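Local coordinates for protein bacteriophage virulence determinant (Salmonella enterica subsp. enterica serovar Typhimurium str. 14028S, PDB 6GGR) that probably acts as a zinc-dependent protease, injected by Salmonella into host cells, that cleaves NF-kappaB transcription factor subunits and so dampens inflammatory signalling, at residues Tyr149-Asp153 and Gly154-Phe158; Arg71-Leu74 and Ser75-Glu79. All coordinates share one frame; numbering follows the deposited sequence.

Contact 1 (Tyr149-Asp153 and Gly154-Phe158)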
# COMPACT_ATOMS: atom_id res chain seq x y z
N TYR B 149 8.40 -4.50 -7.33
CA TYR B 149 9.41 -3.63 -6.74
C TYR B 149 10.56 -3.46 -7.73
O TYR B 149 10.72 -4.23 -8.67
CB TYR B 149 9.93 -4.19 -5.40
CG TYR B 149 10.75 -5.47 -5.47
CD1 TYR B 149 12.10 -5.44 -5.79
CD2 TYR B 149 10.17 -6.70 -5.17
CE1 TYR B 149 12.85 -6.61 -5.83
CE2 TYR B 149 10.92 -7.87 -5.21
CZ TYR B 149 12.25 -7.82 -5.54
OH TYR B 149 12.98 -8.99 -5.58
N GLU B 150 11.35 -2.41 -7.51
CA GLU B 150 12.40 -2.05 -8.45
C GLU B 150 13.70 -2.77 -8.09
O GLU B 150 14.08 -2.86 -6.92
CB GLU B 150 12.62 -0.54 -8.44
CG GLU B 150 13.40 -0.03 -9.64
CD GLU B 150 13.09 1.42 -9.96
OE1 GLU B 150 13.03 2.23 -9.02
OE2 GLU B 150 12.91 1.73 -11.16
N SER B 151 14.38 -3.28 -9.12
CA SER B 151 15.67 -3.94 -8.96
C SER B 151 16.55 -3.60 -10.15
O SER B 151 16.12 -2.95 -11.10
CB SER B 151 15.52 -5.46 -8.84
OG SER B 151 15.37 -6.05 -10.12
N ASN B 152 17.80 -4.05 -10.09
CA ASN B 152 18.72 -3.85 -11.21
C ASN B 152 18.38 -4.74 -12.39
O ASN B 152 18.84 -4.47 -13.51
CB ASN B 152 20.16 -4.10 -10.77
CG ASN B 152 20.66 -3.08 -9.77
OD1 ASN B 152 20.33 -1.89 -9.87
ND2 ASN B 152 21.46 -3.52 -8.81
N ASP B 153 17.60 -5.80 -12.17
CA ASP B 153 17.18 -6.70 -13.24
C ASP B 153 15.79 -6.36 -13.76
O ASP B 153 15.15 -7.20 -14.40
CB ASP B 153 17.19 -8.15 -12.75
CG ASP B 153 18.58 -8.63 -12.38
OD1 ASP B 153 19.57 -8.05 -12.88
OD2 ASP B 153 18.67 -9.58 -11.58
N GLY B 154 15.32 -5.14 -13.50
CA GLY B 154 13.98 -4.76 -13.88
C GLY B 154 12.97 -5.04 -12.79
O GLY B 154 13.31 -5.55 -11.71
N PRO B 155 11.71 -4.73 -13.06
CA PRO B 155 10.68 -4.91 -12.03
C PRO B 155 10.53 -6.37 -11.64
O PRO B 155 10.45 -7.25 -12.49
CB PRO B 155 9.41 -4.36 -12.70
CG PRO B 155 9.68 -4.48 -14.17
CD PRO B 155 11.15 -4.25 -14.33
N GLN B 156 10.48 -6.61 -10.33
CA GLN B 156 10.31 -7.94 -9.77
C GLN B 156 8.97 -8.02 -9.06
O GLN B 156 8.54 -7.06 -8.41
CB GLN B 156 11.43 -8.26 -8.78
CG GLN B 156 12.83 -8.10 -9.34
CD GLN B 156 13.10 -9.03 -10.49
OE1 GLN B 156 12.94 -10.24 -10.37
NE2 GLN B 156 13.50 -8.47 -11.63
N GLN B 157 8.30 -9.16 -9.18
CA GLN B 157 7.07 -9.39 -8.45
C GLN B 157 7.37 -9.59 -6.97
O GLN B 157 8.33 -10.28 -6.61
CB GLN B 157 6.33 -10.62 -8.98
CG GLN B 157 5.89 -10.54 -10.42
CD GLN B 157 4.85 -11.59 -10.75
OE1 GLN B 157 4.34 -12.28 -9.87
NE2 GLN B 157 4.52 -11.71 -12.03
N PHE B 158 6.55 -8.99 -6.12
CA PHE B 158 6.56 -9.36 -4.71
C PHE B 158 6.12 -10.81 -4.57
O PHE B 158 5.16 -11.25 -5.22
CB PHE B 158 5.63 -8.46 -3.90
CG PHE B 158 6.24 -7.15 -3.50
CD1 PHE B 158 7.20 -7.09 -2.51
CD2 PHE B 158 5.82 -5.96 -4.08
CE1 PHE B 158 7.75 -5.88 -2.12
CE2 PHE B 158 6.36 -4.75 -3.70
CZ PHE B 158 7.33 -4.72 -2.71

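Contact 2 (Arg71-Leu74 and Ser75-Glu79)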
# COMPACT_ATOMS: atom_id res chain seq x y z
N ARG B 71 -1.29 -17.85 9.45
CA ARG B 71 -0.40 -18.13 10.57
C ARG B 71 0.51 -19.32 10.27
O ARG B 71 1.70 -19.31 10.61
CB ARG B 71 -1.19 -18.39 11.85
CG ARG B 71 -0.35 -18.27 13.11
CD ARG B 71 -0.94 -19.02 14.29
NE ARG B 71 -0.08 -18.89 15.47
CZ ARG B 71 0.93 -19.70 15.77
NH1 ARG B 71 1.23 -20.73 14.99
NH2 ARG B 71 1.64 -19.48 16.87
N GLU B 72 -0.04 -20.36 9.65
CA GLU B 72 0.77 -21.51 9.26
C GLU B 72 1.91 -21.08 8.34
O GLU B 72 3.06 -21.47 8.54
CB GLU B 72 -0.11 -22.56 8.59
CG GLU B 72 0.59 -23.87 8.27
CD GLU B 72 1.18 -23.91 6.87
OE1 GLU B 72 0.57 -23.33 5.94
OE2 GLU B 72 2.26 -24.51 6.69
N VAL B 73 1.60 -20.27 7.33
CA VAL B 73 2.63 -19.77 6.42
C VAL B 73 3.61 -18.88 7.17
O VAL B 73 4.83 -18.98 7.00
CB VAL B 73 1.98 -19.03 5.24
CG1 VAL B 73 3.05 -18.36 4.36
CG2 VAL B 73 1.16 -20.00 4.41
N LEU B 74 3.09 -17.98 8.01
CA LEU B 74 3.96 -17.08 8.76
C LEU B 74 4.91 -17.87 9.65
O LEU B 74 6.09 -17.51 9.78
CB LEU B 74 3.12 -16.12 9.61
CG LEU B 74 3.90 -15.16 10.52
CD1 LEU B 74 4.90 -14.34 9.73
CD2 LEU B 74 2.95 -14.25 11.27
N SER B 75 4.43 -18.95 10.25
CA SER B 75 5.28 -19.75 11.14
C SER B 75 6.42 -20.40 10.37
O SER B 75 7.57 -20.41 10.85
CB SER B 75 4.43 -20.81 11.85
OG SER B 75 5.24 -21.62 12.69
N ARG B 76 6.14 -20.95 9.19
CA ARG B 76 7.21 -21.53 8.37
C ARG B 76 8.27 -20.49 8.05
O ARG B 76 9.47 -20.74 8.21
CB ARG B 76 6.63 -22.11 7.08
CG ARG B 76 5.58 -23.19 7.26
CD ARG B 76 5.20 -23.81 5.93
NE ARG B 76 4.68 -22.83 4.97
CZ ARG B 76 5.42 -22.16 4.09
NH1 ARG B 76 6.73 -22.36 4.01
NH2 ARG B 76 4.85 -21.29 3.27
N ILE B 77 7.84 -19.32 7.58
CA ILE B 77 8.78 -18.29 7.14
C ILE B 77 9.61 -17.79 8.32
O ILE B 77 10.83 -17.60 8.20
CB ILE B 77 8.01 -17.15 6.45
CG1 ILE B 77 7.48 -17.65 5.10
CG2 ILE B 77 8.89 -15.91 6.27
CD1 ILE B 77 6.48 -16.73 4.44
N LEU B 78 8.97 -17.56 9.47
CA LEU B 78 9.71 -17.18 10.67
C LEU B 78 10.75 -18.23 11.02
O LEU B 78 11.90 -17.91 11.33
CB LEU B 78 8.75 -16.97 11.83
CG LEU B 78 7.83 -15.75 11.78
CD1 LEU B 78 6.75 -15.86 12.84
CD2 LEU B 78 8.63 -14.47 11.96
N GLU B 79 10.35 -19.50 10.98
CA GLU B 79 11.27 -20.59 11.30
C GLU B 79 12.46 -20.60 10.35
O GLU B 79 13.62 -20.69 10.78
CB GLU B 79 10.51 -21.92 11.26
CG GLU B 79 11.37 -23.16 11.43
CD GLU B 79 10.53 -24.42 11.57
OE1 GLU B 79 9.36 -24.41 11.12
OE2 GLU B 79 11.04 -25.41 12.13

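Contact 1 (Tyr149-Asp153 and Gly154-Phe158)
Tyr-149 and Gln-156 face each other as an antiparallel hydrogen-bonded pair, each giving and taking one backbone bond. Tyr-149 N donates to Gln-156 O at 2.8 Å, and Gln-156 N returns a bond to Tyr-149 O at 2.9 Å. The same Tyr-149 O also receives a CA-H...O contact from Pro-155 CA. The side chains stay together on one face of the two-stranded sheet: Gln-156 CB lies over the Tyr-149 ring, 3.6 Å from its centroid, in a CH-pi contact. The phenol oxygen is satisfied outside the turn, by Pro-203 O. With strands 148-149 and 156-157 as its arms, the segment is a beta-hairpin whose end is a type I beta turn from Ser-151 to Gly-154, only weakly bonded from Gly-154 N to Ser-151 O. Ser-151 OG holds the turn more firmly, with two bonds. It sits between its own backbone N and carbonyl carbon (chi1 81°), where it accepts from Asp-153 N at 3.0 Å, an ST turn, and donates to Gly-154 O at 2.6 Å. That carbonyl oxygen takes two donors from different directions. The hydroxyl approaches in the carbonyl plane on a lone pair, whereas Gln-156 NE2, at 2.9 Å from Gly-154 O, comes from well above that plane. The Gln-156 chain bends at chi2 (-62°) to bring its amide back to the turn, and the oxygen lies close to the plane of the amide. At the open end of the hairpin, the edge of Tyr-149 is directed at the face of Phe-158 in an edge-to-face pair, with centroids 5.3 Å apart and planes at 59°. Tyr-149 CB also touches Phe-158 CZ at 3.8 Å, while Arg-162 makes a cation-pi contact with the tyrosine.

Contact 2 (Arg71-Leu74 and Ser75-Glu79)
Leu-74 and Leu-78, one helical turn apart, cross at an angle on the buried side of their helix. Leu-74 CG meets Leu-78 CD1 at 3.7 Å, and the Leu-74 CD1 methyl in turn lies 3.8 Å from Leu-78 CG, so each branch carbon touches a methyl of the other leucine. Beneath them, Leu-78 N donates to Leu-74 O at 2.9 Å. Val-73 begins a second pairing: its CG1 methyl and Ile-77 CD1 touch at 3.8 Å, the two side chains lying side by side and pointing the same way. With CG1 anti to the valine's backbone nitrogen (chi1 173°), this methyl reaches both Ile-77 and the NH2 end of Arg-76, which it meets at 3.6 Å. All of this is i to i+3 and i to i+4 contact along the alpha-helix 64-84, whose backbone ladder also includes Ile-77 N to Val-73 O (3.1 Å) and Arg-76 N to Glu-72 O. Phe-164 of helix 160-173 packs against Val-73, Leu-74 and Ile-77, so this face of helix 64-84 packs on helix 160-173. Ser-75 belongs to another side of the helix. Its backbone N donates to Arg-71 O at 2.8 Å, while its CB rests near the carbonyl oxygens of Arg-71 and Glu-72 and its side chain touches Ala-46 of helix 45-49. Towards solvent, Arg-76 turns back along the preceding turn. A bend at chi3 (-59°) brings NH2 alongside the Val-73 methyls, with Val-73 O over one face of the guanidinium, toward its rim, and presents the guanidinium edge to Glu-72. There Glu-72 OE2 forms a salt bridge with Arg-76 NE at 3.4 Å, lying near the guanidinium plane although the carboxylate itself is turned 35° from it.

How the contacts relate
Contact 2 comes first along the chain, midway through helix 64-84; contact 1 follows in the hairpin of strands 148-149 and 156-157. Their centres are 24 Å apart and their nearest atoms about 11 Å, without touching. Helix 160-173, which carries His-166 and His-170, two residues known to bind zinc, although no zinc is bound to this chain here, relates the two: contact 1 runs almost directly into its start, and contact 2 packs against its Phe-164. The hairpin lies towards the periphery, where Gln-157 and Phe-158 meet the chain of another protein, whereas the helix lies nearer the centre. One element thus borders the zinc-site helix at its entry, the other along its flank.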